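Local coordinates for aspartate aminotransferase (Rhodobacter sphaeroides, PDB 3NRA), which probably catalyses the pyridoxal-phosphate-dependent transfer of an amino group between L-aspartate and 2-oxoglutarate, giving oxaloacetate and L-glutamate, at residues A58-F62 and L257-R261; Q72-Y77 and R285-Q291; Y157-E162 and F330-Q335; F185-N189 and S230-L234. The contacts are given in a common frame with arbitrary orientation. Where two conformers were deposited one is given. Numbering follows the deposited sequence.

Contact 1 (A58-F62 and L257-R261); sequences AFDLF and LSGYR
A58 to F62 form the first turn of helix 58-68, with F62 N bonded to A58 O at 2.9 Å. A58 points its CB toward L257-R261, a loop between strands 245-249 and 263-267. A58 CB meets CD2 of L257 (m, t rotamer) at 4.0 Å and Y260 CE2 at 4.4 Å. The CA atoms of A58 and L257 are 8.2 Å apart. F59 comes next, chi1 t, its CB sideways. The hydroxyl of Y260 reaches its backbone: F59 CA to Y260 OH is 3.4 Å. The same oxygen lies at the edge of the F59 ring. F62, one turn on from A58 and also t, points toward the loop. F62 CD2 packs on Y260 CE1 at 3.6 Å, ring centroids 5.6 Å apart and planes at 42°.

The ring of Y260 (chi1 -67°) thus reaches A58 and F62, and its hydroxyl reaches F59. A short 3-10 turn ending at Y260 presents it; Y260 N bonds to L257 O at 2.9 Å. R261 follows with positive phi (64°). In the second subunit, F62 stacks on the F62 of this one, and Y289 meets Y260 edge-to-face. R261 NH1 binds the phosphate of the cofactor on modified residue 253. Segment 257-261 follows the Schiff-base lysine; with helix 58-68 it forms the dimer-interface edge of a fold-type I aminotransferase active site.

Contact 2 (Q72-Y77 and R285-Q291); sequences QAYTEY and RAAGYSQ
This is a buried, mainly polar contact between two loop-rich segments at the subunit interface. Y74-E76 run extended after helix 70-73, and Y77 returns to helical angles. Opposite, R285-A287 are extended and lead into a weakly bonded helix at about 288-291. CA atoms pair A73 with G288 (4.4 Å) and Y77 with R285 (4.8 Å). A CB on G288 would clash with Q72 O and A73 O, so glycine permits this approach.

R285 (p, t, p) points toward the other segment. T75 O accepts from R285 NE at 2.9 Å and, weakly, from R285 NH2 at 3.0 Å. Y74 CA lies over one guanidinium face. Q72 NE2 donates to G288 O (2.9 Å), and Q291 NE2 to T75 OG1 (3.1 Å), while Q291 OE1 accepts from D80 N. Water 1 bridges A73 O and R285 NH1, 2.8 Å to each. Water 2 joins Y77 O to A286 N, 2.9 Å to each. A73 CB packs on Y289 CE1 at 3.7 Å.

Y74 stacks on H46 of the second subunit and R285 packs on R261 of that subunit, backing the interface. Within the chain, Y289 packs on helix 58-68, Y77 on helix 269-282, and A286 and Q291 on strand 105-108.

Contact 3 (Y157-E162 and F330-Q335); sequences YVSADE and FARTPQ
F330 points toward the irregular loop 157-162, chi1 t. V158 CG1 sits over the F330 ring in a CH-pi contact, 3.9 Å from the centroid and 9° off the normal. F330 CZ also meets S159 N at 3.6 Å. R332 is closest in register, its CA 7.1 Å from that of V158. It folds back through three m rotamers. R332 NH1 donates to Y157 O at 3.0 Å, and R332 NE makes a salt bridge to E162 OE2 at 3.4 Å; R332 NH2 bonds to R164 O. T333 holds both carboxylate oxygens of E162: T333 N to E162 OE2 at 2.9 Å and T333 OG1 to E162 OE1 at 2.8 Å. Q335 NE2 gives a weak bond to E162 O at 3.0 Å, while Q335 OE1 accepts from V195 N.

An ST turn, D161 N to S159 OG at 2.9 Å, curls the facing loop. The contact ties the loop between strand 149-154 and helix 169-177 to the one between helix 304-324 and strand 339-340. A331, T333 and P334 rest against helix 304-324.

Contact 4 (F185-N189 and S230-L234); sequences FSNPN and SYTHL
One direct hydrogen bond joins the C-terminal end of parallel strand 182-186 to loop 230-234, between strands 214-218 and 245-249: Y231 OH donates to N187 O at 2.6 Å. Y231 has chi1 t (-170°) and CB sideways, so its end comes nearer than CB does. End to end, 185-188 and 231-234 run 162° apart; the P188 and Y231 CA atoms are 8.6 Å apart.

Water makes a second link. The CA-CB bond of N187 (chi1 t) points toward the loop; N187 ND2 donates to two waters. Water 4 is 2.7 Å from N187 ND2 and 2.9 Å from T232 N. Water 3 is 3.2 Å from N187 ND2, 2.9 Å from T232 O and 3.1 Å from L234 N. N187 OD1 accepts from Y196 N.

In apolar packing, F185 CE1 meets L234 CD2 at 4.0 Å, and P188 CD meets Y231 CE2 at 4.0 Å.

Water thus ties N187 to T232 and L234 N, while the tyrosine hydroxyl binds N187 O directly, at the cis N187-P188 peptide.

Contacts 1 and 2 form one patch, centres 13 Å apart. They touch through Y260 O and S290 OG and through F62 and Y289, and helices 58-68 and 70-73 are consecutive. Contact 3 lies across the chain's centre, 34 and 41 Å centre to centre from contacts 1 and 2. Contact 4 runs from strand 182-186 of the seven-stranded sheet to a loop; its centre is 15 Å from that of contact 3. Contacts 1, 2 and 3 cross along the chain, and contact 4 is nested within the loop each closes. Contacts 1 and 2 lie at the subunit interface, contact 1 reaching the cofactor through R261; contacts 3 and 4 fasten loops within one subunit.

Contact 1 (A58-F62 and L257-R261)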
loop_
_atom_site.group_PDB
_atom_site.type_symbol
_atom_site.label_atom_id
_atom_site.label_comp_id
_atom_site.label_asym_id
_atom_site.label_seq_id
_atom_site.Cartn_x
_atom_site.Cartn_y
_atom_site.Cartn_z
ATOM N N ALA B 58 3.445 -6.247 -21.248
ATOM C CA ALA B 58 2.834 -5.989 -19.934
ATOM C C ALA B 58 1.496 -5.256 -20.059
ATOM O O ALA B 58 0.515 -5.664 -19.473
ATOM C CB ALA B 58 3.778 -5.203 -19.058
ATOM N N PHE B 59 1.461 -4.182 -20.846
ATOM C CA PHE B 59 0.228 -3.438 -21.013
ATOM C C PHE B 59 -0.883 -4.287 -21.686
ATOM O O PHE B 59 -2.077 -4.174 -21.319
ATOM C CB PHE B 59 0.449 -2.155 -21.802
ATOM C CG PHE B 59 -0.790 -1.380 -22.000
ATOM C CD1 PHE B 59 -1.363 -0.709 -20.946
ATOM C CD2 PHE B 59 -1.463 -1.410 -23.212
ATOM C CE1 PHE B 59 -2.553 -0.012 -21.125
ATOM C CE2 PHE B 59 -2.646 -0.719 -23.386
ATOM C CZ PHE B 59 -3.190 -0.034 -22.354
ATOM N N ASP B 60 -0.507 -5.143 -22.630
ATOM C CA ASP B 60 -1.462 -6.086 -23.182
ATOM C C ASP B 60 -2.042 -7.043 -22.108
ATOM O O ASP B 60 -3.242 -7.315 -22.107
ATOM C CB ASP B 60 -0.848 -6.887 -24.322
ATOM C CG ASP B 60 -0.621 -6.039 -25.589
ATOM O OD1 ASP B 60 -1.173 -4.914 -25.682
ATOM O OD2 ASP B 60 0.108 -6.515 -26.481
ATOM N N LEU B 61 -1.197 -7.506 -21.194
ATOM C CA LEU B 61 -1.655 -8.365 -20.096
ATOM C C LEU B 61 -2.594 -7.615 -19.172
ATOM O O LEU B 61 -3.634 -8.158 -18.765
ATOM C CB LEU B 61 -0.468 -8.931 -19.297
ATOM C CG LEU B 61 0.385 -9.967 -20.037
ATOM C CD1 LEU B 61 1.734 -10.266 -19.245
ATOM C CD2 LEU B 61 -0.430 -11.260 -20.287
ATOM N N PHE B 62 -2.255 -6.346 -18.891
ATOM C CA PHE B 62 -3.070 -5.475 -18.043
ATOM C C PHE B 62 -4.447 -5.278 -18.697
ATOM O O PHE B 62 -5.501 -5.390 -18.041
ATOM C CB PHE B 62 -2.366 -4.106 -17.829
ATOM C CG PHE B 62 -3.100 -3.199 -16.874
ATOM C CD1 PHE B 62 -4.165 -2.398 -17.327
ATOM C CD2 PHE B 62 -2.804 -3.211 -15.532
ATOM C CE1 PHE B 62 -4.899 -1.638 -16.461
ATOM C CE2 PHE B 62 -3.503 -2.410 -14.644
ATOM C CZ PHE B 62 -4.569 -1.623 -15.113
ATOM N N LEU B 257 8.577 -1.899 -14.448
ATOM C CA LEU B 257 7.124 -1.969 -14.180
ATOM C C LEU B 257 6.720 -1.192 -12.908
ATOM O O LEU B 257 5.615 -1.376 -12.395
ATOM C CB LEU B 257 6.670 -3.426 -14.087
ATOM C CG LEU B 257 6.918 -4.320 -15.302
ATOM C CD1 LEU B 257 6.133 -5.605 -15.143
ATOM C CD2 LEU B 257 6.525 -3.634 -16.569
ATOM N N SER B 258 7.588 -0.295 -12.430
ATOM C CA SER B 258 7.301 0.446 -11.184
ATOM C C SER B 258 5.900 1.054 -11.190
ATOM O O SER B 258 5.206 0.949 -10.223
ATOM C CB SER B 258 8.345 1.548 -10.927
ATOM O OG SER B 258 8.057 2.246 -9.705
ATOM N N GLY B 259 5.461 1.574 -12.333
ATOM C CA GLY B 259 4.150 2.263 -12.441
ATOM C C GLY B 259 2.930 1.392 -12.141
ATOM O O GLY B 259 1.860 1.907 -11.835
ATOM N N TYR B 260 3.104 0.061 -12.241
ATOM C CA TYR B 260 2.049 -0.901 -11.881
ATOM C C TYR B 260 2.016 -1.225 -10.379
ATOM O O TYR B 260 1.016 -1.679 -9.892
ATOM C CB TYR B 260 2.201 -2.173 -12.706
ATOM C CG TYR B 260 1.932 -1.971 -14.214
ATOM C CD1 TYR B 260 0.643 -1.932 -14.707
ATOM C CD2 TYR B 260 2.970 -1.903 -15.118
ATOM C CE1 TYR B 260 0.393 -1.756 -16.098
ATOM C CE2 TYR B 260 2.731 -1.745 -16.507
ATOM C CZ TYR B 260 1.439 -1.674 -16.975
ATOM O OH TYR B 260 1.192 -1.521 -18.337
ATOM N N ARG B 261 3.127 -0.977 -9.670
ATOM C CA ARG B 261 3.229 -1.142 -8.204
ATOM C C ARG B 261 3.056 -2.637 -7.729
ATOM O O ARG B 261 2.059 -2.989 -7.078
ATOM C CB ARG B 261 2.260 -0.200 -7.480
ATOM C CG ARG B 261 2.615 0.052 -5.946
ATOM C CD ARG B 261 3.294 1.406 -5.751
ATOM N NE ARG B 261 4.514 1.508 -6.526
ATOM C CZ ARG B 261 5.716 1.088 -6.146
ATOM N NH1 ARG B 261 5.940 0.632 -4.923
ATOM N NH2 ARG B 261 6.711 1.159 -7.005
#

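Contact 2 (Q72-Y77 and R285-Q291)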
loop_
_atom_site.group_PDB
_atom_site.type_symbol
_atom_site.label_atom_id
_atom_site.label_comp_id
_atom_site.label_asym_id
_atom_site.label_seq_id
_atom_site.Cartn_x
_atom_site.Cartn_y
_atom_site.Cartn_z
ATOM N N GLN B 72 -10.512 -10.348 -12.170
ATOM C CA GLN B 72 -9.171 -9.742 -12.040
ATOM C C GLN B 72 -9.158 -8.600 -11.011
ATOM O O GLN B 72 -8.173 -8.420 -10.320
ATOM C CB GLN B 72 -8.645 -9.245 -13.384
ATOM C CG GLN B 72 -7.146 -8.885 -13.368
ATOM C CD GLN B 72 -6.270 -10.089 -13.084
ATOM O OE1 GLN B 72 -6.239 -11.032 -13.862
ATOM N NE2 GLN B 72 -5.580 -10.072 -11.945
ATOM N N ALA B 73 -10.250 -7.839 -10.952
ATOM C CA ALA B 73 -10.343 -6.654 -10.108
ATOM C C ALA B 73 -10.282 -7.023 -8.646
ATOM O O ALA B 73 -9.717 -6.264 -7.848
ATOM C CB ALA B 73 -11.647 -5.898 -10.391
ATOM N N TYR B 74 -10.895 -8.178 -8.292
ATOM C CA TYR B 74 -10.866 -8.696 -6.923
ATOM C C TYR B 74 -10.066 -10.017 -6.833
ATOM O O TYR B 74 -10.227 -10.926 -7.667
ATOM C CB TYR B 74 -12.300 -8.893 -6.399
ATOM C CG TYR B 74 -13.018 -7.585 -6.118
ATOM C CD1 TYR B 74 -13.684 -6.894 -7.132
ATOM C CD2 TYR B 74 -13.028 -7.042 -4.846
ATOM C CE1 TYR B 74 -14.340 -5.669 -6.865
ATOM C CE2 TYR B 74 -13.665 -5.865 -4.570
ATOM C CZ TYR B 74 -14.339 -5.182 -5.576
ATOM O OH TYR B 74 -14.956 -3.999 -5.265
ATOM N N THR B 75 -9.168 -10.086 -5.864
ATOM C CA THR B 75 -8.311 -11.273 -5.637
ATOM C C THR B 75 -8.254 -11.508 -4.155
ATOM O O THR B 75 -8.637 -10.617 -3.363
ATOM C CB THR B 75 -6.836 -11.037 -6.093
ATOM O OG1 THR B 75 -6.165 -10.181 -5.142
ATOM C CG2 THR B 75 -6.757 -10.423 -7.508
ATOM N N GLU B 76 -7.739 -12.678 -3.767
ATOM C CA GLU B 76 -7.401 -12.959 -2.384
ATOM C C GLU B 76 -6.441 -11.895 -1.919
ATOM O O GLU B 76 -5.695 -11.359 -2.728
ATOM C CB GLU B 76 -6.759 -14.360 -2.274
ATOM C CG GLU B 76 -7.792 -15.512 -2.350
ATOM C CD GLU B 76 -7.175 -16.917 -2.327
ATOM O OE1 GLU B 76 -6.062 -17.099 -1.759
ATOM O OE2 GLU B 76 -7.846 -17.866 -2.846
ATOM N N TYR B 77 -6.451 -11.575 -0.632
ATOM C CA TYR B 77 -5.547 -10.520 -0.090
ATOM C C TYR B 77 -4.074 -10.809 -0.374
ATOM O O TYR B 77 -3.325 -9.906 -0.711
ATOM C CB TYR B 77 -5.732 -10.317 1.431
ATOM C CG TYR B 77 -7.133 -9.962 1.880
ATOM C CD1 TYR B 77 -7.836 -8.926 1.295
ATOM C CD2 TYR B 77 -7.749 -10.665 2.928
ATOM C CE1 TYR B 77 -9.118 -8.593 1.717
ATOM C CE2 TYR B 77 -9.042 -10.349 3.348
ATOM C CZ TYR B 77 -9.713 -9.311 2.748
ATOM O OH TYR B 77 -11.000 -8.996 3.152
ATOM N N ARG B 285 -5.074 -5.462 -1.071
ATOM C CA ARG B 285 -4.367 -6.284 -2.009
ATOM C C ARG B 285 -3.486 -5.415 -2.856
ATOM O O ARG B 285 -3.661 -4.207 -2.890
ATOM C CB ARG B 285 -5.357 -7.051 -2.882
ATOM C CG ARG B 285 -6.361 -6.148 -3.681
ATOM C CD ARG B 285 -7.335 -6.971 -4.486
ATOM N NE ARG B 285 -8.113 -7.769 -3.578
ATOM C CZ ARG B 285 -9.174 -7.339 -2.877
ATOM N NH1 ARG B 285 -9.713 -6.124 -3.078
ATOM N NH2 ARG B 285 -9.720 -8.153 -1.988
ATOM N N ALA B 286 -2.495 -6.027 -3.512
ATOM C CA ALA B 286 -1.881 -5.410 -4.678
ATOM C C ALA B 286 -2.987 -5.167 -5.709
ATOM O O ALA B 286 -3.862 -6.020 -5.891
ATOM C CB ALA B 286 -0.789 -6.343 -5.258
ATOM N N ALA B 287 -2.944 -4.024 -6.389
ATOM C CA ALA B 287 -4.017 -3.655 -7.341
ATOM C C ALA B 287 -4.391 -4.860 -8.211
ATOM O O ALA B 287 -3.511 -5.476 -8.865
ATOM C CB ALA B 287 -3.595 -2.475 -8.216
ATOM N N GLY B 288 -5.676 -5.233 -8.168
ATOM C CA GLY B 288 -6.164 -6.381 -8.903
ATOM C C GLY B 288 -5.726 -6.397 -10.359
ATOM O O GLY B 288 -5.176 -7.386 -10.824
ATOM N N TYR B 289 -5.943 -5.291 -11.061
ATOM C CA TYR B 289 -5.621 -5.227 -12.476
ATOM C C TYR B 289 -4.121 -5.288 -12.704
ATOM O O TYR B 289 -3.658 -5.977 -13.626
ATOM C CB TYR B 289 -6.196 -3.970 -13.128
ATOM C CG TYR B 289 -7.734 -3.899 -13.162
ATOM C CD1 TYR B 289 -8.501 -4.996 -13.501
ATOM C CD2 TYR B 289 -8.395 -2.710 -12.904
ATOM C CE1 TYR B 289 -9.874 -4.920 -13.527
ATOM C CE2 TYR B 289 -9.780 -2.623 -12.958
ATOM C CZ TYR B 289 -10.506 -3.722 -13.242
ATOM O OH TYR B 289 -11.867 -3.648 -13.279
ATOM N N SER B 290 -3.354 -4.603 -11.845
ATOM C CA SER B 290 -1.878 -4.619 -11.935
ATOM C C SER B 290 -1.344 -6.024 -11.890
ATOM O O SER B 290 -0.387 -6.342 -12.588
ATOM C CB SER B 290 -1.230 -3.795 -10.807
ATOM O OG SER B 290 -1.336 -2.417 -11.058
ATOM N N GLN B 291 -1.960 -6.877 -11.070
ATOM C CA GLN B 291 -1.431 -8.227 -10.834
ATOM C C GLN B 291 -1.235 -9.001 -12.137
ATOM O O GLN B 291 -0.223 -9.661 -12.313
ATOM C CB GLN B 291 -2.323 -8.995 -9.875
ATOM C CG GLN B 291 -2.180 -8.553 -8.412
ATOM C CD GLN B 291 -2.989 -9.407 -7.482
ATOM O OE1 GLN B 291 -2.933 -10.628 -7.561
ATOM N NE2 GLN B 291 -3.776 -8.770 -6.590
HETATM O O HOH W 1 -9.780 -4.800 -5.511
HETATM O O HOH W 2 -2.261 -8.916 -3.261
#

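Contact 3 (Y157-E162 and F330-Q335)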
loop_
_atom_site.group_PDB
_atom_site.type_symbol
_atom_site.label_atom_id
_atom_site.label_comp_id
_atom_site.label_asym_id
_atom_site.label_seq_id
_atom_site.Cartn_x
_atom_site.Cartn_y
_atom_site.Cartn_z
ATOM N N TYR B 157 32.606 -1.359 2.007
ATOM C CA TYR B 157 32.587 -1.534 0.547
ATOM C C TYR B 157 33.704 -0.780 -0.139
ATOM O O TYR B 157 33.998 -1.064 -1.301
ATOM C CB TYR B 157 31.224 -1.085 -0.049
ATOM C CG TYR B 157 30.970 0.416 0.025
ATOM C CD1 TYR B 157 30.484 1.009 1.191
ATOM C CD2 TYR B 157 31.203 1.237 -1.084
ATOM C CE1 TYR B 157 30.280 2.399 1.272
ATOM C CE2 TYR B 157 30.994 2.607 -1.018
ATOM C CZ TYR B 157 30.542 3.182 0.175
ATOM O OH TYR B 157 30.344 4.523 0.242
ATOM N N VAL B 158 34.312 0.217 0.550
ATOM C CA VAL B 158 35.376 1.005 -0.065
ATOM C C VAL B 158 36.687 0.215 -0.075
ATOM O O VAL B 158 37.395 0.097 0.977
ATOM C CB VAL B 158 35.579 2.381 0.596
ATOM C CG1 VAL B 158 36.743 3.100 -0.073
ATOM C CG2 VAL B 158 34.289 3.236 0.460
ATOM N N SER B 159 36.999 -0.350 -1.252
ATOM C CA SER B 159 38.084 -1.309 -1.406
ATOM C C SER B 159 38.331 -1.561 -2.893
ATOM O O SER B 159 37.392 -1.602 -3.673
ATOM C CB SER B 159 37.713 -2.641 -0.745
ATOM O OG SER B 159 38.735 -3.630 -0.946
ATOM N N ALA B 160 39.594 -1.764 -3.257
ATOM C CA ALA B 160 39.970 -2.270 -4.601
ATOM C C ALA B 160 39.630 -3.770 -4.791
ATOM O O ALA B 160 39.601 -4.265 -5.930
ATOM C CB ALA B 160 41.456 -2.043 -4.850
ATOM N N ASP B 161 39.414 -4.484 -3.684
ATOM C CA ASP B 161 38.983 -5.898 -3.734
ATOM C C ASP B 161 37.502 -5.968 -4.057
ATOM O O ASP B 161 36.655 -5.799 -3.164
ATOM C CB ASP B 161 39.262 -6.596 -2.387
ATOM C CG ASP B 161 38.856 -8.079 -2.379
ATOM O OD1 ASP B 161 38.387 -8.613 -3.428
ATOM O OD2 ASP B 161 39.012 -8.700 -1.308
ATOM N N GLU B 162 37.188 -6.315 -5.303
ATOM C CA GLU B 162 35.808 -6.406 -5.743
ATOM C C GLU B 162 35.255 -7.868 -5.767
ATOM O O GLU B 162 34.284 -8.151 -6.446
ATOM C CB GLU B 162 35.663 -5.707 -7.125
ATOM C CG GLU B 162 36.090 -4.185 -7.069
ATOM C CD GLU B 162 35.422 -3.296 -8.152
ATOM O OE1 GLU B 162 35.480 -3.663 -9.361
ATOM O OE2 GLU B 162 34.914 -2.199 -7.787
ATOM N N PHE B 330 36.061 7.835 -5.765
ATOM C CA PHE B 330 36.068 6.380 -5.692
ATOM C C PHE B 330 34.661 5.887 -5.989
ATOM O O PHE B 330 33.687 6.483 -5.523
ATOM C CB PHE B 330 36.480 5.912 -4.296
ATOM C CG PHE B 330 36.222 4.482 -4.059
ATOM C CD1 PHE B 330 37.168 3.537 -4.384
ATOM C CD2 PHE B 330 34.982 4.055 -3.596
ATOM C CE1 PHE B 330 36.902 2.211 -4.222
ATOM C CE2 PHE B 330 34.712 2.747 -3.452
ATOM C CZ PHE B 330 35.662 1.813 -3.761
ATOM N N ALA B 331 34.555 4.773 -6.709
ATOM C CA ALA B 331 33.249 4.107 -6.896
ATOM C C ALA B 331 33.426 2.602 -7.137
ATOM O O ALA B 331 34.232 2.213 -7.971
ATOM C CB ALA B 331 32.514 4.730 -8.041
ATOM N N ARG B 332 32.683 1.768 -6.393
ATOM C CA ARG B 332 32.692 0.346 -6.650
ATOM C C ARG B 332 32.000 0.093 -7.969
ATOM O O ARG B 332 31.007 0.769 -8.301
ATOM C CB ARG B 332 31.978 -0.465 -5.535
ATOM C CG ARG B 332 32.837 -0.696 -4.226
ATOM C CD ARG B 332 33.993 -1.638 -4.448
ATOM N NE ARG B 332 33.527 -2.977 -4.771
ATOM C CZ ARG B 332 33.190 -3.907 -3.878
ATOM N NH1 ARG B 332 33.294 -3.671 -2.570
ATOM N NH2 ARG B 332 32.735 -5.090 -4.293
ATOM N N THR B 333 32.507 -0.885 -8.711
ATOM C CA THR B 333 31.796 -1.417 -9.865
ATOM C C THR B 333 30.527 -2.064 -9.414
ATOM O O THR B 333 30.579 -3.026 -8.647
ATOM C CB THR B 333 32.612 -2.461 -10.596
ATOM O OG1 THR B 333 33.905 -1.939 -10.874
ATOM C CG2 THR B 333 31.908 -2.870 -11.940
ATOM N N PRO B 334 29.357 -1.567 -9.901
ATOM C CA PRO B 334 28.113 -2.279 -9.622
ATOM C C PRO B 334 28.087 -3.655 -10.290
ATOM O O PRO B 334 28.557 -3.805 -11.406
ATOM C CB PRO B 334 27.026 -1.362 -10.251
ATOM C CG PRO B 334 27.683 -0.101 -10.542
ATOM C CD PRO B 334 29.117 -0.370 -10.727
ATOM N N GLN B 335 27.565 -4.648 -9.579
ATOM C CA GLN B 335 27.604 -6.045 -10.028
ATOM C C GLN B 335 26.202 -6.577 -10.365
ATOM O O GLN B 335 26.052 -7.513 -11.148
ATOM C CB GLN B 335 28.263 -6.892 -8.966
ATOM C CG GLN B 335 29.776 -6.577 -8.816
ATOM C CD GLN B 335 30.390 -7.097 -7.515
ATOM O OE1 GLN B 335 29.855 -6.871 -6.410
ATOM N NE2 GLN B 335 31.556 -7.734 -7.629
#

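Contact 4 (F185-N189 and S230-L234)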
loop_
_atom_site.group_PDB
_atom_site.type_symbol
_atom_site.label_atom_id
_atom_site.label_comp_id
_atom_site.label_asym_id
_atom_site.label_seq_id
_atom_site.Cartn_x
_atom_site.Cartn_y
_atom_site.Cartn_z
ATOM N N PHE B 185 18.675 -6.895 4.808
ATOM C CA PHE B 185 19.681 -6.368 3.890
ATOM C C PHE B 185 19.248 -6.459 2.436
ATOM O O PHE B 185 18.440 -7.344 2.065
ATOM C CB PHE B 185 21.048 -7.069 4.109
ATOM C CG PHE B 185 21.152 -8.448 3.511
ATOM C CD1 PHE B 185 20.437 -9.502 4.036
ATOM C CD2 PHE B 185 22.052 -8.704 2.473
ATOM C CE1 PHE B 185 20.557 -10.799 3.504
ATOM C CE2 PHE B 185 22.174 -9.983 1.926
ATOM C CZ PHE B 185 21.422 -11.034 2.446
ATOM N N SER B 186 19.759 -5.527 1.613
ATOM C CA SER B 186 19.585 -5.596 0.175
ATOM C C SER B 186 20.810 -6.230 -0.505
ATOM O O SER B 186 21.951 -5.987 -0.111
ATOM C CB SER B 186 19.286 -4.197 -0.433
ATOM O OG SER B 186 20.403 -3.354 -0.328
ATOM N N ASN B 187 20.531 -7.059 -1.506
ATOM C CA ASN B 187 21.525 -7.753 -2.305
ATOM C C ASN B 187 20.987 -7.888 -3.737
ATOM O O ASN B 187 20.070 -8.643 -3.951
ATOM C CB ASN B 187 21.791 -9.147 -1.746
ATOM C CG ASN B 187 22.915 -9.840 -2.457
ATOM O OD1 ASN B 187 23.755 -9.191 -3.069
ATOM N ND2 ASN B 187 22.933 -11.161 -2.401
ATOM N N PRO B 188 21.548 -7.122 -4.715
ATOM C CA PRO B 188 22.625 -6.173 -4.593
ATOM C C PRO B 188 22.292 -5.003 -3.663
ATOM O O PRO B 188 21.108 -4.584 -3.551
ATOM C CB PRO B 188 22.802 -5.668 -6.015
ATOM C CG PRO B 188 21.468 -5.751 -6.603
ATOM C CD PRO B 188 20.975 -7.081 -6.073
ATOM N N ASN B 189 23.330 -4.508 -2.977
ATOM C CA ASN B 189 23.222 -3.350 -2.120
ATOM C C ASN B 189 22.704 -2.128 -2.871
ATOM O O ASN B 189 23.159 -1.829 -3.994
ATOM C CB ASN B 189 24.573 -3.047 -1.493
ATOM C CG ASN B 189 24.527 -1.862 -0.560
ATOM O OD1 ASN B 189 24.932 -0.748 -0.933
ATOM N ND2 ASN B 189 24.067 -2.092 0.667
ATOM N N SER B 230 28.840 -12.930 -10.186
ATOM C CA SER B 230 28.190 -14.012 -9.507
ATOM C C SER B 230 27.074 -13.441 -8.612
ATOM O O SER B 230 27.053 -12.247 -8.310
ATOM C CB SER B 230 29.206 -14.806 -8.673
ATOM O OG SER B 230 29.328 -14.237 -7.355
ATOM N N TYR B 231 26.130 -14.297 -8.247
ATOM C CA TYR B 231 25.082 -13.963 -7.285
ATOM C C TYR B 231 24.690 -15.207 -6.529
ATOM O O TYR B 231 24.449 -16.254 -7.133
ATOM C CB TYR B 231 23.852 -13.367 -7.990
ATOM C CG TYR B 231 22.846 -12.796 -7.035
ATOM C CD1 TYR B 231 21.905 -13.617 -6.399
ATOM C CD2 TYR B 231 22.885 -11.466 -6.688
ATOM C CE1 TYR B 231 20.995 -13.107 -5.498
ATOM C CE2 TYR B 231 21.987 -10.941 -5.777
ATOM C CZ TYR B 231 21.045 -11.770 -5.178
ATOM O OH TYR B 231 20.152 -11.239 -4.277
ATOM N N THR B 232 24.566 -15.077 -5.205
ATOM C CA THR B 232 24.221 -16.192 -4.339
ATOM C C THR B 232 22.944 -15.857 -3.539
ATOM O O THR B 232 22.861 -14.807 -2.871
ATOM C CB THR B 232 25.368 -16.488 -3.378
ATOM O OG1 THR B 232 26.589 -16.505 -4.109
ATOM C CG2 THR B 232 25.179 -17.827 -2.679
ATOM N N HIS B 233 21.968 -16.765 -3.596
ATOM C CA HIS B 233 20.684 -16.576 -2.945
ATOM C C HIS B 233 20.704 -17.173 -1.555
ATOM O O HIS B 233 20.756 -18.390 -1.400
ATOM C CB HIS B 233 19.585 -17.236 -3.770
ATOM C CG HIS B 233 19.426 -16.657 -5.131
ATOM N ND1 HIS B 233 18.537 -15.639 -5.401
ATOM C CD2 HIS B 233 20.008 -16.978 -6.314
ATOM C CE1 HIS B 233 18.610 -15.322 -6.685
ATOM N NE2 HIS B 233 19.487 -16.127 -7.266
ATOM N N LEU B 234 20.609 -16.308 -0.545
ATOM C CA LEU B 234 20.589 -16.743 0.876
ATOM C C LEU B 234 19.612 -17.878 1.122
ATOM O O LEU B 234 19.923 -18.807 1.837
ATOM C CB LEU B 234 20.235 -15.563 1.800
ATOM C CG LEU B 234 20.363 -15.855 3.306
ATOM C CD1 LEU B 234 21.798 -16.191 3.642
ATOM C CD2 LEU B 234 19.872 -14.667 4.150
HETATM O O HOH W 3 20.902 -13.379 -1.352
HETATM O O HOH W 4 24.878 -12.633 -3.651
#